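PDB 7A3W: NAD(P)-dependent oxidoreductase from Pseudomonas putida, which probably acts as an imine reductase, using NADPH to reduce carbon-nitrogen double bonds and, with suitable substrates, to carry out conjugate reduction and reductive amination. Local coordinates for residues T139-G144 with T174-A179; V244-Q249 with Y272-Q277; D267-Y272 with L284-L289. One frame throughout, in Å; residues are numbered along the deposited sequence.

Interaction 1 of 3, residues T139-G144 with T174-A179; sequences TILYSG and TPTYLA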
loop_
_atom_site.group_PDB
_atom_site.type_symbol
_atom_site.label_atom_id
_atom_site.label_comp_id
_atom_site.label_asym_id
_atom_site.label_seq_id
_atom_site.Cartn_x
_atom_site.Cartn_y
_atom_site.Cartn_z
ATOM N N THR B 139 3.963 15.683 -5.533
ATOM C CA THR B 139 3.936 16.362 -4.228
ATOM C C THR B 139 5.341 16.437 -3.641
ATOM O O THR B 139 6.055 15.397 -3.558
ATOM C CB THR B 139 2.994 15.671 -3.240
ATOM O OG1 THR B 139 1.670 15.799 -3.759
ATOM C CG2 THR B 139 3.073 16.265 -1.851
ATOM N N ILE B 140 5.673 17.651 -3.219
ATOM C CA ILE B 140 6.725 17.902 -2.206
ATOM C C ILE B 140 6.027 18.503 -0.985
ATOM O O ILE B 140 5.127 19.364 -1.133
ATOM C CB ILE B 140 7.837 18.799 -2.784
ATOM C CG1 ILE B 140 8.464 18.118 -3.996
ATOM C CG2 ILE B 140 8.874 19.141 -1.713
ATOM C CD1 ILE B 140 9.470 18.972 -4.766
ATOM N N LEU B 141 6.408 18.001 0.176
ATOM C CA LEU B 141 5.941 18.502 1.479
ATOM C C LEU B 141 6.870 19.633 1.904
ATOM O O LEU B 141 8.089 19.476 1.709
ATOM C CB LEU B 141 6.046 17.346 2.478
ATOM C CG LEU B 141 5.232 16.090 2.165
ATOM C CD1 LEU B 141 5.356 15.125 3.337
ATOM C CD2 LEU B 141 3.768 16.426 1.873
ATOM N N TYR B 142 6.320 20.677 2.526
ATOM C CA TYR B 142 7.112 21.811 3.050
ATOM C C TYR B 142 6.613 22.188 4.439
ATOM O O TYR B 142 5.375 22.121 4.687
ATOM C CB TYR B 142 7.000 23.031 2.143
ATOM C CG TYR B 142 7.456 22.825 0.725
ATOM C CD1 TYR B 142 8.782 22.995 0.365
ATOM C CD2 TYR B 142 6.554 22.478 -0.265
ATOM C CE1 TYR B 142 9.198 22.823 -0.942
ATOM C CE2 TYR B 142 6.949 22.331 -1.585
ATOM C CZ TYR B 142 8.285 22.488 -1.924
ATOM O OH TYR B 142 8.709 22.285 -3.201
ATOM N N SER B 143 7.539 22.632 5.278
ATOM C CA SER B 143 7.223 23.263 6.577
ATOM C C SER B 143 8.305 24.275 6.928
ATOM O O SER B 143 9.458 24.116 6.498
ATOM C CB SER B 143 7.016 22.248 7.673
ATOM O OG SER B 143 8.259 21.694 8.102
ATOM N N GLY B 144 7.927 25.324 7.659
ATOM C CA GLY B 144 8.877 26.354 8.105
ATOM C C GLY B 144 8.352 27.716 7.711
ATOM O O GLY B 144 7.133 27.895 7.656
ATOM N N THR B 174 9.245 16.648 8.697
ATOM C CA THR B 174 10.016 15.384 8.854
ATOM C C THR B 174 9.143 14.243 9.393
ATOM O O THR B 174 9.177 13.147 8.838
ATOM C CB THR B 174 11.306 15.609 9.654
ATOM O OG1 THR B 174 12.197 16.193 8.711
ATOM C CG2 THR B 174 11.921 14.335 10.191
ATOM N N PRO B 175 8.424 14.359 10.532
ATOM C CA PRO B 175 7.701 13.194 11.049
ATOM C C PRO B 175 6.627 12.690 10.084
ATOM O O PRO B 175 6.464 11.495 9.929
ATOM C CB PRO B 175 7.141 13.682 12.394
ATOM C CG PRO B 175 8.067 14.826 12.766
ATOM C CD PRO B 175 8.354 15.516 11.448
ATOM N N THR B 176 5.921 13.610 9.432
ATOM C CA THR B 176 4.880 13.284 8.438
ATOM C C THR B 176 5.523 12.598 7.233
ATOM O O THR B 176 5.023 11.554 6.802
ATOM C CB THR B 176 4.106 14.554 8.090
ATOM O OG1 THR B 176 3.375 14.886 9.275
ATOM C CG2 THR B 176 3.169 14.399 6.908
ATOM N N TYR B 177 6.595 13.180 6.710
ATOM C CA TYR B 177 7.402 12.642 5.582
ATOM C C TYR B 177 7.835 11.223 5.911
ATOM O O TYR B 177 7.615 10.309 5.106
ATOM C CB TYR B 177 8.591 13.577 5.355
ATOM C CG TYR B 177 9.715 13.111 4.474
ATOM C CD1 TYR B 177 9.622 13.219 3.094
ATOM C CD2 TYR B 177 10.916 12.661 5.010
ATOM C CE1 TYR B 177 10.675 12.879 2.261
ATOM C CE2 TYR B 177 11.967 12.273 4.186
ATOM C CZ TYR B 177 11.857 12.412 2.806
ATOM O OH TYR B 177 12.879 12.085 1.957
ATOM N N LEU B 178 8.402 11.019 7.095
ATOM C CA LEU B 178 8.898 9.678 7.454
ATOM C C LEU B 178 7.729 8.695 7.649
ATOM O O LEU B 178 7.862 7.506 7.234
ATOM C CB LEU B 178 9.773 9.803 8.695
ATOM C CG LEU B 178 11.067 10.613 8.564
ATOM C CD1 LEU B 178 11.770 10.660 9.921
ATOM C CD2 LEU B 178 12.010 10.054 7.518
ATOM N N ALA B 179 6.598 9.153 8.188
ATOM C CA ALA B 179 5.394 8.316 8.411
ATOM C C ALA B 179 4.831 7.879 7.048
ATOM O O ALA B 179 4.514 6.705 6.871
ATOM C CB ALA B 179 4.368 9.065 9.230
#
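Leu141 on strand 140-144 faces Tyr177 on helix 173-200 with their CA atoms 7.3 Å apart, the strand and the first turns of the helix meeting through side chains rather than through backbone bonds. One methyl of the leucine does nearly all the touching. With CG anti to its carbonyl carbon (chi1 -60°) and CD1 continuing anti to CA (chi2 -174°), the side chain stretches straight from the sheet, and Leu141 CD1 lands on the helix backbone, 3.9 Å from Tyr177 CA. The same methyl, Leu141 CD1, lies 4.1 Å from Tyr177 CB and also reaches Thr176, whose CG2 is 4.2 Å from it. Leucine suits the place because it is long enough to bridge from strand to helix and purely apolar, while Thr176 offers it a methyl. Tyr177 contributes only the root of its side chain: its CG is anti to the backbone N (chi1 167°), which carries the ring off to other partners. There its hydroxyl is hydrogen-bonded to Thr101, its ring meets Tyr181 edge-to-face, and the bound NADPH lies against it. Further along the strand, Ser143 OG is hydrogen-bonded to the backbone N of Cys173 and to the carbonyl O of Asp169, tying the strand to the chain where the helix starts. On the other side of the strand, Ile140 CG2 sits 3.4 Å above the plane of the Tyr142 ring, toward its rim, and both side chains pack on strand 120-126. The contact therefore joins the Rossmann-type sheet to the helix leading into the C-terminal domain: strand 140-144 runs antiparallel to strand 120-126 and parallel to strand 164-165, while Thr176 and Ala179 of helix 173-200 pack against Val203 and Gly194 of the second subunit.

Interaction 2 of 3, residues V244-Q249 with Y272-Q277; sequences VHVAGQ and YCRMAQ. With NDP (NADPH dihydro-nicotinamide-adenine-dinucleotide phosphate), chain C.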
loop_
_atom_site.group_PDB
_atom_site.type_symbol
_atom_site.label_atom_id
_atom_site.label_comp_id
_atom_site.label_asym_id
_atom_site.label_seq_id
_atom_site.Cartn_x
_atom_site.Cartn_y
_atom_site.Cartn_z
ATOM N N VAL B 244 -11.221 -13.078 12.407
ATOM C CA VAL B 244 -11.417 -13.619 11.036
ATOM C C VAL B 244 -10.242 -13.164 10.154
ATOM O O VAL B 244 -9.726 -13.999 9.370
ATOM C CB VAL B 244 -12.814 -13.245 10.511
ATOM C CG1 VAL B 244 -12.962 -13.487 9.026
ATOM C CG2 VAL B 244 -13.895 -13.993 11.300
ATOM N N HIS B 245 -9.765 -11.924 10.300
ATOM C CA HIS B 245 -8.541 -11.442 9.614
ATOM C C HIS B 245 -7.372 -12.375 9.949
ATOM O O HIS B 245 -6.622 -12.772 9.037
ATOM C CB HIS B 245 -8.183 -10.007 10.018
ATOM C CG HIS B 245 -8.971 -8.956 9.307
ATOM N ND1 HIS B 245 -10.170 -8.495 9.770
ATOM C CD2 HIS B 245 -8.696 -8.246 8.196
ATOM C CE1 HIS B 245 -10.647 -7.567 8.943
ATOM N NE2 HIS B 245 -9.749 -7.382 7.986
ATOM N N VAL B 246 -7.253 -12.772 11.208
ATOM C CA VAL B 246 -6.096 -13.613 11.612
ATOM C C VAL B 246 -6.244 -14.981 10.933
ATOM O O VAL B 246 -5.246 -15.489 10.360
ATOM C CB VAL B 246 -5.986 -13.715 13.144
ATOM C CG1 VAL B 246 -5.005 -14.804 13.556
ATOM C CG2 VAL B 246 -5.522 -12.400 13.732
ATOM N N ALA B 247 -7.432 -15.586 11.002
ATOM C CA ALA B 247 -7.654 -16.943 10.460
ATOM C C ALA B 247 -7.322 -16.921 8.971
ATOM O O ALA B 247 -6.705 -17.839 8.498
ATOM C CB ALA B 247 -9.063 -17.403 10.712
ATOM N N GLY B 248 -7.762 -15.890 8.257
ATOM C CA GLY B 248 -7.478 -15.742 6.817
ATOM C C GLY B 248 -5.995 -15.562 6.543
ATOM O O GLY B 248 -5.475 -16.229 5.641
ATOM N N GLN B 249 -5.310 -14.690 7.283
ATOM C CA GLN B 249 -3.891 -14.386 6.975
ATOM C C GLN B 249 -3.010 -15.565 7.399
ATOM O O GLN B 249 -1.898 -15.650 6.881
ATOM C CB GLN B 249 -3.414 -13.062 7.574
ATOM C CG GLN B 249 -2.433 -12.354 6.661
ATOM C CD GLN B 249 -3.050 -11.778 5.408
ATOM O OE1 GLN B 249 -4.259 -11.826 5.216
ATOM N NE2 GLN B 249 -2.215 -11.199 4.558
ATOM N N TYR B 272 0.657 -7.497 14.586
ATOM C CA TYR B 272 -0.212 -6.373 14.986
ATOM C C TYR B 272 -1.615 -6.911 15.293
ATOM O O TYR B 272 -2.245 -6.474 16.278
ATOM C CB TYR B 272 -0.217 -5.294 13.912
ATOM C CG TYR B 272 1.119 -4.630 13.691
ATOM C CD1 TYR B 272 2.130 -4.712 14.632
ATOM C CD2 TYR B 272 1.347 -3.853 12.563
ATOM C CE1 TYR B 272 3.341 -4.073 14.451
ATOM C CE2 TYR B 272 2.555 -3.194 12.373
ATOM C CZ TYR B 272 3.560 -3.312 13.322
ATOM O OH TYR B 272 4.772 -2.693 13.184
ATOM N N CYS B 273 -2.102 -7.838 14.472
ATOM C CA CYS B 273 -3.362 -8.563 14.734
ATOM C C CYS B 273 -3.310 -9.209 16.117
ATOM O O CYS B 273 -4.279 -9.072 16.854
ATOM C CB CYS B 273 -3.629 -9.618 13.684
ATOM S SG CYS B 273 -4.147 -8.886 12.107
ATOM N N ARG B 274 -2.214 -9.896 16.435
ATOM C CA ARG B 274 -2.098 -10.645 17.714
ATOM C C ARG B 274 -2.031 -9.654 18.878
ATOM O O ARG B 274 -2.671 -9.911 19.899
ATOM C CB ARG B 274 -0.939 -11.639 17.638
ATOM C CG ARG B 274 -1.246 -12.810 16.716
ATOM C CD ARG B 274 -0.217 -13.907 16.819
ATOM N NE ARG B 274 -0.070 -14.608 15.552
ATOM C CZ ARG B 274 -0.978 -15.416 15.031
ATOM N NH1 ARG B 274 -2.123 -15.632 15.660
ATOM N NH2 ARG B 274 -0.728 -16.025 13.888
ATOM N N MET B 275 -1.359 -8.524 18.711
ATOM C CA MET B 275 -1.408 -7.394 19.683
ATOM C C MET B 275 -2.864 -7.069 20.005
ATOM O O MET B 275 -3.197 -6.960 21.181
ATOM C CB MET B 275 -0.787 -6.117 19.126
ATOM C CG MET B 275 0.666 -5.932 19.427
ATOM S SD MET B 275 1.271 -4.474 18.526
ATOM C CE MET B 275 2.920 -5.099 18.227
ATOM N N ALA B 276 -3.699 -6.886 18.978
ATOM C CA ALA B 276 -5.115 -6.516 19.137
ATOM C C ALA B 276 -5.875 -7.640 19.850
ATOM O O ALA B 276 -6.642 -7.336 20.791
ATOM C CB ALA B 276 -5.712 -6.153 17.798
ATOM N N GLN B 277 -5.655 -8.894 19.461
ATOM C CA GLN B 277 -6.345 -10.055 20.098
ATOM C C GLN B 277 -5.987 -10.103 21.593
ATOM O O GLN B 277 -6.912 -10.265 22.429
ATOM C CB GLN B 277 -5.960 -11.368 19.424
ATOM C CG GLN B 277 -6.482 -11.520 17.998
ATOM C CD GLN B 277 -6.084 -12.859 17.426
ATOM O OE1 GLN B 277 -4.927 -13.257 17.484
ATOM N NE2 GLN B 277 -7.045 -13.570 16.873
HETATM P PA NDP C . -17.789 -14.931 10.408
HETATM O O1A NDP C . -18.698 -13.754 10.523
HETATM O O2A NDP C . -16.969 -15.443 11.574
HETATM O O5B NDP C . -18.713 -16.138 9.940
HETATM C C5B NDP C . -18.202 -17.487 9.931
HETATM C C4B NDP C . -19.287 -18.406 9.442
HETATM O O4B NDP C . -18.776 -19.769 9.431
HETATM C C3B NDP C . -20.564 -18.442 10.296
HETATM O O3B NDP C . -21.721 -18.692 9.509
HETATM C C2B NDP C . -20.287 -19.650 11.176
HETATM O O2B NDP C . -21.478 -20.233 11.692
HETATM C C1B NDP C . -19.667 -20.574 10.141
HETATM N N9A NDP C . -18.968 -21.715 10.718
HETATM C C8A NDP C . -17.879 -21.758 11.545
HETATM N N7A NDP C . -17.556 -22.974 11.912
HETATM C C5A NDP C . -18.478 -23.777 11.267
HETATM C C6A NDP C . -18.670 -25.167 11.231
HETATM N N6A NDP C . -17.911 -26.035 11.898
HETATM N N1A NDP C . -19.691 -25.632 10.470
HETATM C C2A NDP C . -20.454 -24.767 9.791
HETATM N N3A NDP C . -20.378 -23.438 9.767
HETATM C C4A NDP C . -19.356 -23.008 10.529
HETATM O O3 NDP C . -16.852 -14.803 9.124
HETATM P PN NDP C . -16.979 -13.890 7.806
HETATM O O1N NDP C . -18.372 -13.899 7.281
HETATM O O2N NDP C . -16.378 -12.578 8.111
HETATM O O5D NDP C . -15.983 -14.647 6.819
HETATM C C5D NDP C . -16.415 -15.837 6.136
HETATM C C4D NDP C . -15.383 -16.216 5.119
HETATM O O4D NDP C . -15.351 -15.206 4.085
HETATM C C3D NDP C . -13.939 -16.384 5.621
HETATM O O3D NDP C . -13.336 -17.462 4.933
HETATM C C2D NDP C . -13.293 -15.043 5.277
HETATM O O2D NDP C . -11.866 -15.076 5.151
HETATM C C1D NDP C . -14.016 -14.732 3.965
HETATM N N1N NDP C . -14.027 -13.269 3.696
HETATM C C2N NDP C . -14.629 -12.375 4.551
HETATM C C3N NDP C . -14.551 -11.010 4.337
HETATM C C7N NDP C . -15.153 -9.993 5.278
HETATM O O7N NDP C . -14.906 -8.801 5.045
HETATM N N7N NDP C . -15.888 -10.370 6.332
HETATM C C4N NDP C . -13.862 -10.521 3.115
HETATM C C5N NDP C . -13.471 -11.570 2.186
HETATM C C6N NDP C . -13.368 -12.816 2.578
HETATM P P2B NDP C . -21.981 -19.674 13.157
HETATM O O1X NDP C . -22.842 -20.773 13.738
HETATM O O2X NDP C . -20.762 -19.413 13.985
HETATM O O3X NDP C . -22.773 -18.424 12.792
#
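Val246 pushes its CG2 methyl against the CB of Cys273, 3.4 Å away, closer than carbons usually pack. Val246 is the main link between helices 242-258 and 264-278, a roughly antiparallel pair in the helical C-terminal domain; the axes of the two short segments pass 10.2 Å apart at their closest, with their directions 146° apart. Cysteine suits so tight an approach, its SG adding little bulk beside the methyl, 4.1 Å from Val246 CG2. With CG1 anti to the backbone N (chi1 168°), the two methyls are spread to different neighbours. Val246 CG1 meets Arg274 NH1 at 3.7 Å, the two side chains crossing at about a right angle, whereas CG2 also touches the amide end of Gln277, which approaches from the opposite direction and places NE2 3.7 Å from Val246 CG2. The two methyls of a beta-branched residue thus serve a small side chain and two long ones. The polar ends of those long chains turn to helix 242-258 itself: Arg274 forms a salt bridge with Glu250, and Gln277 NE2 is hydrogen-bonded to Asp243. Val244 points away from this seam to an NADPH that is also hydrogen-bonded to Ser40 and Arg39 of the second subunit. The two methyls of Val244 each meet one phosphate of the diphosphate: CG2 is 3.4 Å from O2A and CG1 3.7 Å from O2N.

Interaction 3 of 3, residues D267-Y272 with L284-L289; sequences DAYLSY and LDIASL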
loop_
_atom_site.group_PDB
_atom_site.type_symbol
_atom_site.label_atom_id
_atom_site.label_comp_id
_atom_site.label_asym_id
_atom_site.label_seq_id
_atom_site.Cartn_x
_atom_site.Cartn_y
_atom_site.Cartn_z
ATOM N N ASP B 267 4.225 -11.535 8.407
ATOM C CA ASP B 267 4.562 -11.747 9.840
ATOM C C ASP B 267 4.306 -10.459 10.631
ATOM O O ASP B 267 3.753 -10.528 11.764
ATOM C CB ASP B 267 6.010 -12.175 10.030
ATOM C CG ASP B 267 6.306 -13.571 9.531
ATOM O OD1 ASP B 267 5.369 -14.348 9.330
ATOM O OD2 ASP B 267 7.488 -13.863 9.365
ATOM N N ALA B 268 4.666 -9.310 10.063
ATOM C CA ALA B 268 4.481 -7.994 10.720
ATOM C C ALA B 268 2.988 -7.729 10.940
ATOM O O ALA B 268 2.579 -7.400 12.061
ATOM C CB ALA B 268 5.155 -6.914 9.905
ATOM N N TYR B 269 2.173 -7.860 9.905
ATOM C CA TYR B 269 0.714 -7.633 10.022
ATOM C C TYR B 269 0.121 -8.599 11.053
ATOM O O TYR B 269 -0.674 -8.177 11.894
ATOM C CB TYR B 269 0.054 -7.798 8.659
ATOM C CG TYR B 269 -1.438 -7.958 8.711
ATOM C CD1 TYR B 269 -2.291 -6.887 8.957
ATOM C CD2 TYR B 269 -2.002 -9.199 8.502
ATOM C CE1 TYR B 269 -3.662 -7.057 8.980
ATOM C CE2 TYR B 269 -3.365 -9.387 8.521
ATOM C CZ TYR B 269 -4.200 -8.309 8.729
ATOM O OH TYR B 269 -5.545 -8.532 8.739
ATOM N N LEU B 270 0.512 -9.872 11.021
ATOM C CA LEU B 270 -0.061 -10.868 11.972
ATOM C C LEU B 270 0.323 -10.484 13.402
ATOM O O LEU B 270 -0.535 -10.651 14.291
ATOM C CB LEU B 270 0.398 -12.281 11.613
ATOM C CG LEU B 270 -0.480 -12.995 10.592
ATOM C CD1 LEU B 270 0.169 -14.300 10.153
ATOM C CD2 LEU B 270 -1.879 -13.237 11.148
ATOM N N SER B 271 1.535 -9.974 13.617
ATOM C CA SER B 271 1.989 -9.541 14.964
ATOM C C SER B 271 1.086 -8.410 15.460
ATOM O O SER B 271 0.757 -8.386 16.651
ATOM C CB SER B 271 3.457 -9.153 14.982
ATOM O OG SER B 271 3.668 -7.865 14.420
ATOM N N TYR B 272 0.657 -7.497 14.586
ATOM C CA TYR B 272 -0.212 -6.373 14.986
ATOM C C TYR B 272 -1.615 -6.911 15.293
ATOM O O TYR B 272 -2.245 -6.474 16.278
ATOM C CB TYR B 272 -0.217 -5.294 13.912
ATOM C CG TYR B 272 1.119 -4.630 13.691
ATOM C CD1 TYR B 272 2.130 -4.712 14.632
ATOM C CD2 TYR B 272 1.347 -3.853 12.563
ATOM C CE1 TYR B 272 3.341 -4.073 14.451
ATOM C CE2 TYR B 272 2.555 -3.194 12.373
ATOM C CZ TYR B 272 3.560 -3.312 13.322
ATOM O OH TYR B 272 4.772 -2.693 13.184
ATOM N N LEU B 284 -13.500 -7.040 17.171
ATOM C CA LEU B 284 -13.610 -5.644 16.674
ATOM C C LEU B 284 -13.112 -5.543 15.240
ATOM O O LEU B 284 -12.412 -6.450 14.767
ATOM C CB LEU B 284 -12.799 -4.699 17.563
ATOM C CG LEU B 284 -13.198 -4.676 19.041
ATOM C CD1 LEU B 284 -12.386 -3.630 19.783
ATOM C CD2 LEU B 284 -14.688 -4.435 19.209
ATOM N N ASP B 285 -13.451 -4.424 14.600
ATOM C CA ASP B 285 -12.947 -4.023 13.266
ATOM C C ASP B 285 -11.414 -3.993 13.277
ATOM O O ASP B 285 -10.790 -3.719 14.329
ATOM C CB ASP B 285 -13.487 -2.652 12.875
ATOM C CG ASP B 285 -13.263 -2.307 11.413
ATOM O OD1 ASP B 285 -14.094 -2.739 10.582
ATOM O OD2 ASP B 285 -12.257 -1.611 11.121
ATOM N N ILE B 286 -10.828 -4.217 12.111
ATOM C CA ILE B 286 -9.357 -4.248 11.909
ATOM C C ILE B 286 -8.759 -2.876 12.232
ATOM O O ILE B 286 -7.590 -2.855 12.608
ATOM C CB ILE B 286 -9.008 -4.741 10.485
ATOM C CG1 ILE B 286 -7.529 -5.143 10.390
ATOM C CG2 ILE B 286 -9.423 -3.736 9.408
ATOM C CD1 ILE B 286 -7.210 -6.400 11.143
ATOM N N ALA B 287 -9.523 -1.789 12.138
ATOM C CA ALA B 287 -9.042 -0.439 12.512
ATOM C C ALA B 287 -8.554 -0.436 13.973
ATOM O O ALA B 287 -7.674 0.352 14.285
ATOM C CB ALA B 287 -10.104 0.598 12.249
ATOM N N SER B 288 -9.063 -1.318 14.833
ATOM C CA SER B 288 -8.688 -1.381 16.271
ATOM C C SER B 288 -7.183 -1.647 16.427
ATOM O O SER B 288 -6.667 -1.434 17.526
ATOM C CB SER B 288 -9.515 -2.412 16.989
ATOM O OG SER B 288 -9.191 -3.722 16.561
ATOM N N LEU B 289 -6.503 -2.149 15.388
ATOM C CA LEU B 289 -5.038 -2.390 15.464
ATOM C C LEU B 289 -4.319 -1.071 15.797
ATOM O O LEU B 289 -3.328 -1.124 16.510
ATOM C CB LEU B 289 -4.513 -2.944 14.143
ATOM C CG LEU B 289 -4.371 -4.457 14.057
ATOM C CD1 LEU B 289 -5.671 -5.169 14.395
ATOM C CD2 LEU B 289 -3.898 -4.830 12.668
#
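Leu289 lies against the backbone of Tyr272, its CG 3.7 Å from Tyr272 O and its CD2 methyl 3.9 Å from Tyr272 CB. Leu289 CD2 also comes within 4.3 Å of CE1 of Tyr269, one turn earlier on helix 264-278. Beside it the CD1 of Ile286 approaches the phenol from the opposite direction and ends 3.6 Å from Tyr269 OH; both aliphatic groups meet the ring obliquely. Tyr269 reaches them because its CG is anti to the backbone N (chi1 164°), which lets the ring reach across to the loop. Leucine suits its place through its forked end, which lets CG lie on the Tyr272 carbonyl while CD2 serves both Tyr272 CB and the Tyr269 ring. Shortening Leu289 to an alanine is likely to open a gap beside Tyr272 and Tyr269 and to lose the packing on Leu192 of the second subunit. The loop that presents Ile286 is shaped by an Asx turn: Asp285 OD2 accepts from the backbone N of Ala287 at 2.9 Å, on the anti side and 31° out of the carboxylate plane. Asp285 O in turn receives two bonds from Ser288, one from its N and one from its OG at 2.7 Å, the latter nearly in line with the C=O bond. Aspartate and serine thus fold the chain tightly just ahead of helix 289-293. Farther out, the partner chain takes over the aromatic groups: the Tyr269 ring stacks with Phe185 of the second subunit, and Tyr272 OH is hydrogen-bonded to Glu193 and to the backbone N of Ala264 of that same subunit.

In the fold
Interaction 1 closes first along the chain, where the Rossmann-type domain gives way to helix 173-200; its centre lies about 31 Å from that of interaction 2 and about 26 Å from that of interaction 3. The latter two, only about 5 Å apart between centres, interlock within the helical C-terminal domain: their segments alternate in sequence, share helix 264-278 and Tyr272, and meet where His245 packs on Tyr269 and Ile286. All three border the second subunit. One NADPH touches Tyr177 of interaction 1, while Val244 of interaction 2 lies on a cofactor also bound by the partner chain, consistent with active sites formed between subunits, as in related imine reductases.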